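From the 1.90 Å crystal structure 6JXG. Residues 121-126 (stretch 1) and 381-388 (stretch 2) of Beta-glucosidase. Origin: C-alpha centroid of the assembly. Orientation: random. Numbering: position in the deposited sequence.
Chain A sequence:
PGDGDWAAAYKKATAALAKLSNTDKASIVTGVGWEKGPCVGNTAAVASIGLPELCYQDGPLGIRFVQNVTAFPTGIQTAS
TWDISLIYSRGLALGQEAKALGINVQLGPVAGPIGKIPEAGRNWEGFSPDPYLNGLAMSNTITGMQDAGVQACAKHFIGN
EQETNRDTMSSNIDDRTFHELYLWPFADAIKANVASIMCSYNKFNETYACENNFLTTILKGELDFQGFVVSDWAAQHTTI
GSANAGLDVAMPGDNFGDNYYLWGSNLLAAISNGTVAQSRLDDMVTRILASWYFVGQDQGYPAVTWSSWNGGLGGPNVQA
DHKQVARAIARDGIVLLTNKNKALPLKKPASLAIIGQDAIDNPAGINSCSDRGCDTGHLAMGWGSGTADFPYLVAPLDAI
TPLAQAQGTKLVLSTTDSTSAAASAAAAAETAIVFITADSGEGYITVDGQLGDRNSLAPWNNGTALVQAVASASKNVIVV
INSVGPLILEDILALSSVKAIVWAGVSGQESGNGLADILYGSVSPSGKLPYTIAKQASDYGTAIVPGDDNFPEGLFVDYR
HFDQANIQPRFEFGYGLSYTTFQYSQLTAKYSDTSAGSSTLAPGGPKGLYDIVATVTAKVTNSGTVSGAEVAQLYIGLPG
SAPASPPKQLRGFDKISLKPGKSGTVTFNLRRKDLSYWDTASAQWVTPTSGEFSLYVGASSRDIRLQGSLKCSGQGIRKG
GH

Stretch 1, residues 121-126: GRNWEG
Stretch 2, residues 381-388: MGWGSGTA

Asn 123 to Glu 125 form a short 3-10 segment (phi/psi -65/-34, -53/-26, -74/-23), with Glu 125 N hydrogen-bonded to Arg 122 O at 2.9 Å. Stretch 2 has no regular helix or strand; Gly 382 (-71/-174) and Trp 383 (-112/163) are extended, Gly 384 takes 118/-151, and Gly 386 sits at -84/46. The nearest CA atoms across the stretches are those of Trp 124 and Gly 382 (7.2 Å) and of Glu 125 and Gly 386 (6.7 Å).

Packing centres on the Trp 124 ring (chi1 61°, p; chi2 -85°); the residue's CA-to-CB bond points toward stretch 2. Gly 382 CA lies 3.7 Å from the centroid of the Trp 124 six-membered ring, 24° off the normal, a CH-pi contact over one face. An ideal CB on Gly 382 would fall 2.2 Å from Trp 124 CE2, so glycine permits this approach. At the ring edge, Trp 124 CH2 is 3.4 Å from Gly 386 O. Glu 125 (m, t; chi3 54°) brings OE1 to 3.2 Å from Gly 386 CA. A weak hydrogen bond from Trp 124 NE1 to Gly 121 O (2.9 Å, 124°) ties the indole to its own stretch.

Charge pairing stays within stretch 1. Arg 122 (m, t, p; chi4 172°) donates NE to Glu 125 OE2 at 2.8 Å in a salt bridge, reinforced by NH2 to OE2 at 3.0 Å. Arg 122 NH2 also comes within 3.3 Å of Ser 385 OG, but the angle is too poor for a hydrogen bond.

No direct hydrogen bond crosses the contact; water does that work. Water 1 donates to Glu 125 OE2 (2.8 Å) and Trp 383 O (2.9 Å) and accepts from Gly 386 N (3.0 Å). Water 2 links Glu 125 OE1 (2.8 Å) to Gly 386 O (2.9 Å); water 3 links OE1 of Glu 125 (2.7 Å) to Ser 385 OG (2.9 Å).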

ATOM      1  N   GLY A 121      -5.154   0.084  11.708  1.00 11.29           N
ATOM      2  CA  GLY A 121      -3.886   0.767  11.976  1.00 11.58           C
ATOM      3  C   GLY A 121      -2.769   0.647  10.934  1.00 11.06           C
ATOM      4  O   GLY A 121      -1.830   1.440  10.975  1.00 11.64           O
ATOM      5  N   ARG A 122      -2.860  -0.343  10.039  1.00 10.56           N
ATOM      6  CA  ARG A 122      -1.787  -0.562   9.059  1.00 10.59           C
ATOM      7  C   ARG A 122      -2.164  -0.184   7.625  1.00 10.50           C
ATOM      8  O   ARG A 122      -1.424  -0.465   6.670  1.00 10.79           O
ATOM      9  CB  ARG A 122      -1.368  -2.009   9.111  1.00 10.95           C
ATOM     10  CG  ARG A 122      -0.752  -2.380  10.448  1.00 10.70           C
ATOM     11  CD  ARG A 122      -0.364  -3.856  10.428  1.00 11.56           C
ATOM     12  NE  ARG A 122       0.921  -3.995   9.678  1.00 11.68           N
ATOM     13  CZ  ARG A 122       1.629  -5.121   9.584  1.00 12.22           C
ATOM     14  NH1 ARG A 122       1.174  -6.240  10.123  1.00 12.45           N
ATOM     15  NH2 ARG A 122       2.782  -5.126   8.929  1.00 12.11           N
ATOM     16  N   ASN A 123      -3.268   0.498   7.460  1.00  9.62           N
ATOM     17  CA  ASN A 123      -3.786   0.734   6.094  1.00 10.45           C
ATOM     18  C   ASN A 123      -2.868   1.591   5.234  1.00  9.43           C
ATOM     19  O   ASN A 123      -2.734   1.371   4.068  1.00 10.61           O
ATOM     20  CB  ASN A 123      -5.206   1.345   6.134  1.00 10.84           C
ATOM     21  CG  ASN A 123      -6.218   0.440   6.769  1.00 10.47           C
ATOM     22  OD1 ASN A 123      -5.987  -0.731   6.938  1.00 11.21           O
ATOM     23  ND2 ASN A 123      -7.403   0.985   7.047  1.00 11.38           N
ATOM     24  N   TRP A 124      -2.205   2.519   5.862  1.00  9.04           N
ATOM     25  CA  TRP A 124      -1.102   3.306   5.261  1.00  9.72           C
ATOM     26  C   TRP A 124       0.042   2.539   4.610  1.00  9.97           C
ATOM     27  O   TRP A 124       0.667   3.045   3.629  1.00 10.02           O
ATOM     28  CB  TRP A 124      -0.529   4.314   6.279  1.00  9.90           C
ATOM     29  CG  TRP A 124       0.036   3.708   7.479  1.00  9.85           C
ATOM     30  CD1 TRP A 124      -0.629   3.349   8.601  1.00 10.43           C
ATOM     31  CD2 TRP A 124       1.387   3.226   7.624  1.00  9.98           C
ATOM     32  NE1 TRP A 124       0.263   2.769   9.505  1.00 10.20           N
ATOM     33  CE2 TRP A 124       1.500   2.670   8.906  1.00 10.45           C
ATOM     34  CE3 TRP A 124       2.523   3.271   6.807  1.00 10.40           C
ATOM     35  CZ2 TRP A 124       2.728   2.144   9.413  1.00 10.85           C
ATOM     36  CZ3 TRP A 124       3.765   2.720   7.294  1.00 10.78           C
ATOM     37  CH2 TRP A 124       3.849   2.180   8.584  1.00 10.95           C
ATOM     38  N   GLU A 125       0.267   1.302   5.050  1.00 10.36           N
ATOM     39  CA  GLU A 125       1.272   0.475   4.412  1.00 10.17           C
ATOM     40  C   GLU A 125       0.838  -0.053   3.046  1.00 10.42           C
ATOM     41  O   GLU A 125       1.691  -0.424   2.194  1.00 10.29           O
ATOM     42  CB  GLU A 125       1.575  -0.770   5.268  1.00 10.92           C
ATOM     43  CG  GLU A 125       2.067  -0.551   6.690  1.00 11.08           C
ATOM     44  CD  GLU A 125       2.857  -1.718   7.241  1.00 11.50           C
ATOM     45  OE1 GLU A 125       3.858  -2.166   6.593  1.00 11.87           O
ATOM     46  OE2 GLU A 125       2.529  -2.189   8.358  1.00 12.01           O
ATOM     47  N   GLY A 126      -0.481  -0.098   2.852  1.00  9.77           N
ATOM     48  CA  GLY A 126      -1.103  -0.667   1.686  1.00  9.61           C
ATOM     49  C   GLY A 126      -1.402   0.317   0.557  1.00  9.27           C
ATOM     50  O   GLY A 126      -0.842   1.382   0.494  1.00  8.66           O
ATOM     51  N   MET A 381       5.699   8.668   8.516  1.00 14.14           N
ATOM     52  CA  MET A 381       5.639   7.206   8.528  1.00 16.88           C
ATOM     53  C   MET A 381       4.695   6.861   9.736  1.00 14.90           C
ATOM     54  O   MET A 381       4.840   7.495  10.808  1.00 14.44           O
ATOM     55  CB  MET A 381       7.075   6.779   8.866  1.00 17.38           C
ATOM     56  CG  MET A 381       7.316   5.391   8.648  1.00 17.40           C
ATOM     57  SD  MET A 381       8.933   4.897   8.744  1.00 16.12           S
ATOM     58  CE  MET A 381       9.793   5.895   7.544  1.00 17.70           C
ATOM     59  N   GLY A 382       3.823   5.892   9.592  1.00 13.42           N
ATOM     60  CA  GLY A 382       3.232   5.175  10.743  1.00 13.14           C
ATOM     61  C   GLY A 382       4.156   4.223  11.510  1.00 12.62           C
ATOM     62  O   GLY A 382       5.354   4.236  11.339  1.00 12.48           O
ATOM     63  N   TRP A 383       3.628   3.464  12.477  1.00 12.35           N
ATOM     64  CA  TRP A 383       4.536   2.680  13.325  1.00 11.44           C
ATOM     65  C   TRP A 383       4.387   1.185  13.095  1.00 11.03           C
ATOM     66  O   TRP A 383       3.397   0.712  12.543  1.00 10.66           O
ATOM     67  CB  TRP A 383       4.344   2.959  14.816  1.00 10.89           C
ATOM     68  CG  TRP A 383       3.092   2.530  15.415  1.00 10.73           C
ATOM     69  CD1 TRP A 383       2.743   1.264  15.760  1.00 10.61           C
ATOM     70  CD2 TRP A 383       1.992   3.374  15.863  1.00 12.00           C
ATOM     71  NE1 TRP A 383       1.516   1.258  16.382  1.00 10.42           N
ATOM     72  CE2 TRP A 383       1.011   2.518  16.426  1.00 11.02           C
ATOM     73  CE3 TRP A 383       1.737   4.736  15.809  1.00 11.13           C
ATOM     74  CZ2 TRP A 383      -0.207   2.993  16.950  1.00 12.15           C
ATOM     75  CZ3 TRP A 383       0.520   5.224  16.387  1.00 12.08           C
ATOM     76  CH2 TRP A 383      -0.431   4.341  16.920  1.00 12.07           C
ATOM     77  N   GLY A 384       5.402   0.470  13.553  1.00 10.13           N
ATOM     78  CA  GLY A 384       5.414  -0.992  13.470  1.00  9.90           C
ATOM     79  C   GLY A 384       6.549  -1.528  12.639  1.00 10.01           C
ATOM     80  O   GLY A 384       7.586  -0.899  12.551  1.00 10.87           O
ATOM     81  N   SER A 385       6.328  -2.701  12.022  1.00 10.11           N
ATOM     82  CA  SER A 385       7.332  -3.367  11.233  1.00 12.36           C
ATOM     83  C   SER A 385       7.537  -2.751   9.878  1.00 12.09           C
ATOM     84  O   SER A 385       8.600  -2.906   9.291  1.00 12.54           O
ATOM     85  CB  SER A 385       6.961  -4.837  11.041  1.00 12.94           C
ATOM     86  OG  SER A 385       5.808  -4.865  10.218  1.00 12.12           O
ATOM     87  N   GLY A 386       6.534  -2.019   9.383  1.00 10.56           N
ATOM     88  CA  GLY A 386       6.594  -1.367   8.039  1.00 10.48           C
ATOM     89  C   GLY A 386       7.301  -0.013   8.018  1.00 10.93           C
ATOM     90  O   GLY A 386       6.780   0.980   7.448  1.00 11.38           O
ATOM     91  N   THR A 387       8.455   0.018   8.672  1.00  9.69           N
ATOM     92  CA  THR A 387       9.235   1.206   8.946  1.00 11.57           C
ATOM     93  C   THR A 387      10.664   1.071   8.517  1.00 10.44           C
ATOM     94  O   THR A 387      11.133  -0.021   8.181  1.00 10.95           O
ATOM     95  CB  THR A 387       9.159   1.602  10.441  1.00 12.07           C
ATOM     96  OG1 THR A 387       9.613   0.537  11.303  1.00 10.93           O
ATOM     97  CG2 THR A 387       7.634   1.983  10.775  1.00 11.83           C
ATOM     98  N   ALA A 388      11.383   2.184   8.652  1.00 12.31           N
ATOM     99  CA  ALA A 388      12.821   2.314   8.363  1.00 11.71           C
ATOM    100  C   ALA A 388      13.313   3.489   9.201  1.00 12.14           C
ATOM    101  O   ALA A 388      12.496   4.282   9.629  1.00 11.09           O
ATOM    102  CB  ALA A 388      13.088   2.603   6.924  1.00 11.74           C
TER
HETATM  103  O   HOH W   1       3.923  -1.267  10.543  1.00  8.16           O
HETATM  104  O   HOH W   2       5.083   0.023   5.263  1.00 10.75           O
HETATM  105  O   HOH W   3       5.354  -4.279   7.409  1.00 11.49           O